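Local coordinates for protein soluble lytic murein transglycosylase (Escherichia coli, PDB 1QSA) that cleaves the glycosidic bonds between N-acetylmuramic acid and N-acetylglucosamine in peptidoglycan, forming a 1,6-anhydro bond in the muramic acid residue, at residues L563-F575 / P606-Y618. Numbering follows the deposited sequence. Where two conformers were deposited one is given.
Sequences LGNSAGRIDAVAF and PTLMSATEWGRRY. With GOL (glycerol), chain Q.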
# COMPACT_ATOMS: atom_id res chain seq x y z
N LEU A 563 2.73 -8.47 -24.13
CA LEU A 563 2.76 -9.65 -24.98
C LEU A 563 3.44 -9.34 -26.32
O LEU A 563 4.12 -10.20 -26.88
CB LEU A 563 1.35 -10.20 -25.19
CG LEU A 563 0.86 -11.07 -24.02
CD1 LEU A 563 -0.65 -11.33 -24.13
CD2 LEU A 563 1.66 -12.38 -24.02
N GLY A 564 3.32 -8.09 -26.77
CA GLY A 564 3.97 -7.67 -28.00
C GLY A 564 5.48 -7.61 -27.80
O GLY A 564 6.25 -7.85 -28.73
N ASN A 565 5.89 -7.34 -26.56
CA ASN A 565 7.31 -7.25 -26.20
C ASN A 565 7.98 -8.63 -26.16
O ASN A 565 9.03 -8.82 -26.77
CB ASN A 565 7.48 -6.56 -24.84
CG ASN A 565 7.11 -5.08 -24.85
OD1 ASN A 565 6.98 -4.46 -25.91
ND2 ASN A 565 6.96 -4.50 -23.66
N SER A 566 7.38 -9.58 -25.45
CA SER A 566 7.94 -10.93 -25.34
C SER A 566 7.81 -11.62 -26.70
O SER A 566 8.68 -12.40 -27.10
CB SER A 566 7.24 -11.72 -24.22
OG SER A 566 5.84 -11.53 -24.24
N ALA A 567 6.70 -11.35 -27.39
CA ALA A 567 6.46 -11.86 -28.74
C ALA A 567 6.57 -13.37 -28.98
O ALA A 567 7.07 -13.81 -30.03
CB ALA A 567 7.36 -11.10 -29.72
N GLY A 568 6.09 -14.17 -28.02
CA GLY A 568 6.10 -15.62 -28.15
C GLY A 568 7.43 -16.33 -27.94
O GLY A 568 7.53 -17.54 -28.17
N ARG A 569 8.42 -15.60 -27.44
CA ARG A 569 9.76 -16.14 -27.23
C ARG A 569 10.03 -16.76 -25.86
O ARG A 569 11.05 -17.43 -25.68
CB ARG A 569 10.80 -15.03 -27.42
CG ARG A 569 10.92 -14.49 -28.85
CD ARG A 569 11.90 -13.32 -28.90
NE ARG A 569 11.41 -12.14 -28.19
CZ ARG A 569 12.07 -10.99 -28.09
NH1 ARG A 569 13.28 -10.86 -28.66
NH2 ARG A 569 11.54 -9.98 -27.44
N ILE A 570 9.13 -16.56 -24.89
CA ILE A 570 9.42 -17.03 -23.53
C ILE A 570 8.37 -17.93 -22.88
O ILE A 570 7.30 -18.17 -23.44
CB ILE A 570 9.71 -15.81 -22.60
CG1 ILE A 570 8.41 -15.04 -22.30
CG2 ILE A 570 10.72 -14.87 -23.28
CD1 ILE A 570 8.63 -13.72 -21.57
N ASP A 571 8.69 -18.46 -21.69
CA ASP A 571 7.74 -19.32 -21.01
C ASP A 571 6.88 -18.57 -19.99
O ASP A 571 7.05 -17.36 -19.79
CB ASP A 571 8.42 -20.59 -20.42
CG ASP A 571 9.32 -20.31 -19.21
OD1 ASP A 571 9.19 -19.28 -18.53
OD2 ASP A 571 10.15 -21.19 -18.90
N ALA A 572 5.93 -19.28 -19.39
CA ALA A 572 4.99 -18.70 -18.42
C ALA A 572 5.64 -18.00 -17.23
O ALA A 572 5.25 -16.88 -16.86
CB ALA A 572 4.03 -19.77 -17.93
N VAL A 573 6.66 -18.64 -16.66
CA VAL A 573 7.34 -18.09 -15.49
C VAL A 573 8.15 -16.85 -15.87
O VAL A 573 8.15 -15.87 -15.15
CB VAL A 573 8.28 -19.14 -14.83
CG1 VAL A 573 8.75 -18.65 -13.46
CG2 VAL A 573 7.56 -20.49 -14.70
N ALA A 574 8.81 -16.91 -17.03
CA ALA A 574 9.60 -15.77 -17.52
C ALA A 574 8.67 -14.58 -17.81
O ALA A 574 9.02 -13.43 -17.53
CB ALA A 574 10.39 -16.16 -18.76
N PHE A 575 7.49 -14.86 -18.35
CA PHE A 575 6.54 -13.77 -18.62
C PHE A 575 6.11 -13.09 -17.30
O PHE A 575 6.12 -11.87 -17.20
CB PHE A 575 5.32 -14.26 -19.40
CG PHE A 575 4.40 -13.15 -19.79
CD1 PHE A 575 4.63 -12.40 -20.95
CD2 PHE A 575 3.33 -12.79 -18.97
CE1 PHE A 575 3.81 -11.30 -21.26
CE2 PHE A 575 2.51 -11.71 -19.27
CZ PHE A 575 2.76 -10.96 -20.42
N PRO A 606 -4.01 -28.54 -6.05
CA PRO A 606 -3.45 -27.19 -6.18
C PRO A 606 -2.28 -26.94 -7.14
O PRO A 606 -1.43 -26.10 -6.85
CB PRO A 606 -3.12 -26.83 -4.74
CG PRO A 606 -2.68 -28.13 -4.15
CD PRO A 606 -3.56 -29.19 -4.80
N THR A 607 -2.25 -27.61 -8.29
CA THR A 607 -1.16 -27.40 -9.25
C THR A 607 -1.16 -25.91 -9.62
O THR A 607 -2.22 -25.34 -9.86
CB THR A 607 -1.37 -28.25 -10.52
OG1 THR A 607 -1.58 -29.62 -10.14
CG2 THR A 607 -0.13 -28.17 -11.44
N LEU A 608 0.00 -25.29 -9.66
CA LEU A 608 0.08 -23.85 -9.92
C LEU A 608 -0.56 -23.34 -11.21
O LEU A 608 -1.26 -22.31 -11.20
CB LEU A 608 1.52 -23.36 -9.84
CG LEU A 608 1.65 -21.84 -9.95
CD1 LEU A 608 1.11 -21.17 -8.69
CD2 LEU A 608 3.11 -21.46 -10.19
N MET A 609 -0.25 -24.00 -12.32
CA MET A 609 -0.77 -23.60 -13.63
C MET A 609 -1.39 -24.78 -14.36
O MET A 609 -1.03 -25.94 -14.12
CB MET A 609 0.35 -23.03 -14.51
CG MET A 609 1.05 -21.80 -13.93
SD MET A 609 2.14 -21.02 -15.14
CE MET A 609 3.20 -20.04 -14.11
N SER A 610 -2.33 -24.48 -15.25
CA SER A 610 -2.96 -25.50 -16.07
C SER A 610 -1.91 -25.93 -17.11
O SER A 610 -0.92 -25.22 -17.33
CB SER A 610 -4.19 -24.94 -16.79
OG SER A 610 -3.83 -24.01 -17.81
N ALA A 611 -2.11 -27.07 -17.74
CA ALA A 611 -1.16 -27.54 -18.76
C ALA A 611 -1.06 -26.50 -19.87
O ALA A 611 0.03 -26.23 -20.38
CB ALA A 611 -1.63 -28.87 -19.33
N THR A 612 -2.19 -25.89 -20.22
CA THR A 612 -2.22 -24.89 -21.28
C THR A 612 -1.44 -23.62 -20.90
O THR A 612 -0.62 -23.12 -21.69
CB THR A 612 -3.67 -24.56 -21.69
OG1 THR A 612 -4.27 -25.75 -22.22
CG2 THR A 612 -3.70 -23.48 -22.75
N GLU A 613 -1.64 -23.14 -19.68
CA GLU A 613 -0.91 -21.96 -19.21
C GLU A 613 0.58 -22.26 -19.13
O GLU A 613 1.42 -21.45 -19.55
CB GLU A 613 -1.42 -21.55 -17.83
CG GLU A 613 -2.83 -20.95 -17.84
CD GLU A 613 -3.45 -20.88 -16.45
OE1 GLU A 613 -3.00 -21.62 -15.55
OE2 GLU A 613 -4.39 -20.09 -16.25
N TRP A 614 0.91 -23.41 -18.55
CA TRP A 614 2.30 -23.83 -18.36
C TRP A 614 3.09 -24.00 -19.66
O TRP A 614 4.27 -23.66 -19.71
CB TRP A 614 2.34 -25.15 -17.57
CG TRP A 614 3.72 -25.63 -17.18
CD1 TRP A 614 4.46 -26.63 -17.78
CD2 TRP A 614 4.51 -25.15 -16.09
NE1 TRP A 614 5.66 -26.79 -17.12
CE2 TRP A 614 5.72 -25.90 -16.08
CE3 TRP A 614 4.33 -24.17 -15.12
CZ2 TRP A 614 6.73 -25.69 -15.13
CZ3 TRP A 614 5.33 -23.96 -14.17
CH2 TRP A 614 6.52 -24.72 -14.19
N GLY A 615 2.43 -24.51 -20.69
CA GLY A 615 3.10 -24.79 -21.96
C GLY A 615 3.03 -23.80 -23.10
O GLY A 615 3.74 -23.95 -24.10
N ARG A 616 2.19 -22.78 -22.96
CA ARG A 616 2.00 -21.75 -23.97
C ARG A 616 3.28 -20.93 -24.22
O ARG A 616 4.15 -20.83 -23.36
CB ARG A 616 0.88 -20.82 -23.51
CG ARG A 616 0.55 -19.74 -24.50
CD ARG A 616 -0.06 -18.54 -23.83
NE ARG A 616 0.04 -17.41 -24.73
CZ ARG A 616 -0.92 -17.03 -25.57
NH1 ARG A 616 -2.09 -17.65 -25.56
NH2 ARG A 616 -0.72 -15.99 -26.37
N ARG A 617 3.39 -20.38 -25.43
CA ARG A 617 4.50 -19.49 -25.75
C ARG A 617 4.02 -18.09 -25.33
O ARG A 617 2.85 -17.76 -25.50
CB ARG A 617 4.82 -19.53 -27.26
CG ARG A 617 5.22 -20.92 -27.77
CD ARG A 617 5.67 -20.90 -29.24
NE ARG A 617 4.86 -19.97 -30.04
CZ ARG A 617 5.36 -18.92 -30.69
NH1 ARG A 617 6.67 -18.67 -30.68
NH2 ARG A 617 4.56 -18.12 -31.38
N TYR A 618 4.90 -17.31 -24.71
CA TYR A 618 4.55 -15.97 -24.23
C TYR A 618 5.40 -14.92 -24.94
O TYR A 618 4.85 -13.87 -25.32
CB TYR A 618 4.77 -15.87 -22.71
CG TYR A 618 3.78 -16.66 -21.88
CD1 TYR A 618 3.86 -18.06 -21.80
CD2 TYR A 618 2.74 -16.02 -21.19
CE1 TYR A 618 2.92 -18.79 -21.07
CE2 TYR A 618 1.80 -16.75 -20.47
CZ TYR A 618 1.90 -18.13 -20.41
OH TYR A 618 0.95 -18.83 -19.71
OXT TYR A 618 6.61 -15.15 -25.12
C1 GOL Q . 9.19 -24.73 -17.51
O1 GOL Q . 9.82 -25.75 -18.25
C2 GOL Q . 8.08 -24.09 -18.33
O2 GOL Q . 8.65 -23.52 -19.52
C3 GOL Q . 7.41 -22.99 -17.51
O3 GOL Q . 6.41 -22.34 -18.28
O HOH W 1 3.17 -12.95 -27.20
O HOH W 2 6.65 -15.81 -32.11
O HOH W 3 5.42 -21.69 -21.21
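The C-terminal carboxylate of Y618 is gripped by the turn that follows helix 556-566 and by I570 just after it. From the last turn of that helix the short hydroxyl of S566, OG also hydrogen-bonded to W562 O, reaches Y618 O at 2.8 Å. G568 N comes to the same oxygen from the opposite face of the carboxylate plane, at 3.0 Å. OXT takes a nearly straight bond (169°) from I570 N. Y618 N returns a bond to I570 O, 2.8 Å long, and water 1 joins L563 O to Y618 O. With CG anti to the carbonyl carbon (chi1 -70°), the tyrosine ring is turned away from the carboxylate and over the start of helix 572-578: A572 CA makes a CH-pi contact 3.7 Å from the ring centroid, and F575 meets the ring obliquely. A572 is small enough for its CB to fit between Y618 CE1 and M609 SD. Within the lysozyme-like catalytic domain the chain end thus closes back on the type I' turn S566 to R569 and on I570. Positive phi at G568 suits glycine; a beta carbon there would crowd R617 NH2 as placed. Y618 OH donates to E613 O at 2.7 Å and also bonds N544, so a phenylalanine here would probably leave both without this mate. Further out, E613 and S610 form a capping box, and E613 also pairs with R545. D571, short enough to fold back, caps helix 572-578 through OD1 and A574 N, 2.8 Å apart.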